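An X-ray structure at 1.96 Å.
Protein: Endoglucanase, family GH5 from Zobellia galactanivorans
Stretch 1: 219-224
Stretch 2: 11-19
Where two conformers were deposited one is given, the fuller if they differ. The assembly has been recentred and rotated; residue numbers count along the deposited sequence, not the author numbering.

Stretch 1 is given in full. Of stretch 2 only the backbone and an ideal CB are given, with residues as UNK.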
# COMPACT_ATOMS: atom_id res chain seq x y z
N ASP A 219 -5.23 -18.58 2.32
CA ASP A 219 -3.95 -18.42 2.99
C ASP A 219 -4.10 -17.62 4.27
O ASP A 219 -4.54 -16.47 4.27
CB ASP A 219 -3.01 -17.72 2.02
CG ASP A 219 -1.57 -17.63 2.50
OD1 ASP A 219 -1.28 -17.19 3.61
OD2 ASP A 219 -0.69 -18.10 1.67
N LYS A 220 -3.76 -18.25 5.40
CA LYS A 220 -4.02 -17.66 6.65
C LYS A 220 -3.13 -16.46 6.98
O LYS A 220 -3.43 -15.74 7.87
CB LYS A 220 -3.92 -18.70 7.76
CG LYS A 220 -2.53 -19.10 8.10
CD LYS A 220 -2.52 -20.09 9.30
CE LYS A 220 -1.17 -20.77 9.44
NZ LYS A 220 -0.04 -19.86 9.79
N ASN A 221 -2.05 -16.29 6.22
CA ASN A 221 -1.12 -15.16 6.40
C ASN A 221 -1.32 -14.07 5.37
O ASN A 221 -0.43 -13.19 5.26
CB ASN A 221 0.29 -15.70 6.46
CG ASN A 221 0.55 -16.40 7.80
OD1 ASN A 221 0.35 -15.82 8.85
ND2 ASN A 221 1.02 -17.62 7.70
N VAL A 222 -2.48 -13.98 4.79
CA VAL A 222 -2.89 -12.89 3.94
C VAL A 222 -3.66 -11.89 4.69
O VAL A 222 -4.60 -12.22 5.49
CB VAL A 222 -3.66 -13.37 2.72
CG1 VAL A 222 -4.37 -12.16 2.04
CG2 VAL A 222 -2.65 -14.02 1.73
N ILE A 223 -3.28 -10.62 4.62
CA ILE A 223 -3.93 -9.40 5.10
C ILE A 223 -4.61 -8.67 3.96
O ILE A 223 -4.09 -8.64 2.84
CB ILE A 223 -2.86 -8.48 5.76
CG1 ILE A 223 -2.12 -9.16 6.91
CG2 ILE A 223 -3.35 -7.11 6.11
CD1 ILE A 223 -0.80 -8.45 7.30
N VAL A 224 -5.80 -8.08 4.21
CA VAL A 224 -6.47 -7.35 3.17
C VAL A 224 -5.88 -5.95 3.08
O VAL A 224 -5.55 -5.28 4.03
CB VAL A 224 -7.95 -7.21 3.56
CG1 VAL A 224 -8.72 -6.33 2.58
CG2 VAL A 224 -8.59 -8.62 3.69
N UNK A 11 5.12 -17.00 15.23
CA UNK A 11 3.79 -17.57 15.01
C UNK A 11 2.90 -16.42 15.53
O UNK A 11 2.90 -16.08 16.72
CB UNK A 11 3.56 -18.90 15.72
N UNK A 12 2.28 -15.68 14.60
CA UNK A 12 1.50 -14.53 14.89
C UNK A 12 0.36 -14.37 13.94
O UNK A 12 0.53 -14.42 12.73
CB UNK A 12 2.38 -13.28 14.88
N UNK A 13 -0.84 -14.20 14.48
CA UNK A 13 -2.06 -14.10 13.70
C UNK A 13 -2.05 -12.70 13.02
O UNK A 13 -1.64 -11.71 13.62
CB UNK A 13 -3.30 -14.30 14.58
N UNK A 14 -2.62 -12.65 11.82
CA UNK A 14 -2.74 -11.32 11.17
C UNK A 14 -3.36 -10.18 11.95
O UNK A 14 -2.85 -9.08 11.95
CB UNK A 14 -3.57 -11.48 9.89
N UNK A 15 -4.40 -10.41 12.76
CA UNK A 15 -5.00 -9.26 13.42
C UNK A 15 -4.05 -8.65 14.46
O UNK A 15 -3.98 -7.41 14.65
CB UNK A 15 -6.32 -9.67 14.08
N UNK A 16 -3.20 -9.56 15.24
CA UNK A 16 -2.25 -9.01 16.16
C UNK A 16 -1.06 -8.36 15.41
O UNK A 16 -0.49 -7.41 15.91
CB UNK A 16 -1.76 -10.10 17.11
N UNK A 17 -0.65 -8.99 14.33
CA UNK A 17 0.41 -8.38 13.47
C UNK A 17 0.00 -6.98 13.02
O UNK A 17 0.84 -6.05 13.15
CB UNK A 17 0.69 -9.25 12.24
N UNK A 18 -1.21 -6.77 12.59
CA UNK A 18 -1.62 -5.49 12.12
C UNK A 18 -1.66 -4.45 13.21
O UNK A 18 -1.37 -3.32 13.05
CB UNK A 18 -2.99 -5.60 11.45
N UNK A 19 -2.12 -4.89 14.43
CA UNK A 19 -1.98 -3.98 15.58
C UNK A 19 -0.52 -3.57 15.79
O UNK A 19 -0.22 -2.37 16.06
CB UNK A 19 -2.52 -4.64 16.85

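Stretch 1 makes a type I turn from Asp219 to Val222, tied by Val222 N to Asp219 O at 3.3 Å, and then runs into a strand.

Position 11 has an extended backbone (phi/psi -91/105) and a CB pointing sideways, with nothing of stretch 1 within 5.5 Å. A long acid or amide could reach back toward the Lys220 amine, though many residues would be tolerated. It is Glu11. Its OE2 accepts a weak bond from water 1 at 3.4 Å, and the same water accepts from Asn221 ND2 at 3.3 Å, so the link is mediated and loose.

At position 12 the CB points away, and stretch 1 cannot choose the side chain. The backbone O of this position lies 4.1 Å from Asn221 OD1; both are acceptors, so they cannot bond to each other and a donor must stand between them. The residue is Ile12. Water 2 donates to Ile12 O at 3.2 Å and to Asn221 OD1 at 2.8 Å, and accepts from Lys220 NZ at 3.3 Å, so the backbone does this work.

Position 13 also points away. It sits at the N-cap, where Ser, Thr, Asp or Asn would be usual choices; the deposited residue is Ala13, which has no side-chain group to cap with.

Position 14 opens the helix, and its CB points toward stretch 1, 4.0 Å from Ile223 CG1 and 4.7 Å from Lys220 O. The first helical turn needs no amide donor here, and phi is -52, so proline fits well; a small aliphatic residue could also serve. It is Pro14, the most extensively covered residue of its stretch. Its CB packs on Ile223 CG1 at 4.1 Å, while its CG lies 3.2 Å from Lys220 O, a close approach of ring carbon to carbonyl.

Position 15 points away and position 16 is out of reach, so stretch 1 does not constrain either. Polar helix formers suit both, and they are Lys15 and Glu16.

Position 17 points toward stretch 1 with its ideal CB 5.2 Å from Ile223 CD1. That gap asks for a large apolar side chain, Leu, Met or Phe. Phe17 has chi1 t, and its CD1 meets Ile223 CD1 at 3.9 Å, obliquely.

Position 18 also points toward stretch 1, its ideal CB 5.5 Å from Ile223 CD1, so a branched aliphatic would do. Val18 places CG2 at 3.9 Å from Ile223 CD1, and the isoleucine tip thus touches both residues.

Position 19 is out of reach and unconstrained here; it is Leu19.

Stretch 2 (11-19) EIAPKEFVL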
# COMPACT_ATOMS: atom_id res chain seq x y z
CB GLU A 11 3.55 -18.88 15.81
CG GLU A 11 4.43 -20.06 15.32
CD GLU A 11 3.98 -20.75 14.06
OE1 GLU A 11 4.61 -21.79 13.67
OE2 GLU A 11 2.96 -20.33 13.45
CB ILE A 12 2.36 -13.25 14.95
CG1 ILE A 12 1.57 -12.03 15.47
CG2 ILE A 12 3.09 -12.99 13.60
CD1 ILE A 12 2.41 -10.82 15.79
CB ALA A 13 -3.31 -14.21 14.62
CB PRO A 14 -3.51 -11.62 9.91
CG PRO A 14 -3.18 -13.00 9.57
CD PRO A 14 -3.07 -13.70 10.93
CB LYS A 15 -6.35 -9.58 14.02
CG LYS A 15 -7.41 -9.82 12.93
CD LYS A 15 -8.81 -9.99 13.46
CE LYS A 15 -9.83 -10.20 12.33
NZ LYS A 15 -11.15 -10.61 12.95
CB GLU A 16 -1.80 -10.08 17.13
CG GLU A 16 -0.90 -9.57 18.22
CD GLU A 16 -1.45 -8.37 19.03
OE1 GLU A 16 -2.63 -8.38 19.53
OE2 GLU A 16 -0.68 -7.39 19.16
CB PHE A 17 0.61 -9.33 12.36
CG PHE A 17 1.76 -8.98 11.44
CD1 PHE A 17 1.59 -8.08 10.36
CD2 PHE A 17 3.01 -9.58 11.58
CE1 PHE A 17 2.65 -7.78 9.53
CE2 PHE A 17 4.07 -9.29 10.75
CZ PHE A 17 3.86 -8.39 9.70
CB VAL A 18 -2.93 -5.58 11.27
CG1 VAL A 18 -3.59 -4.24 11.03
CG2 VAL A 18 -2.63 -6.30 9.96
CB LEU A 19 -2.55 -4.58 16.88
CG LEU A 19 -4.05 -4.84 16.83
CD1 LEU A 19 -4.43 -5.47 18.16
CD2 LEU A 19 -4.83 -3.58 16.67
O HOH W 1 2.26 -18.91 10.42
O HOH W 2 -0.67 -17.01 11.22
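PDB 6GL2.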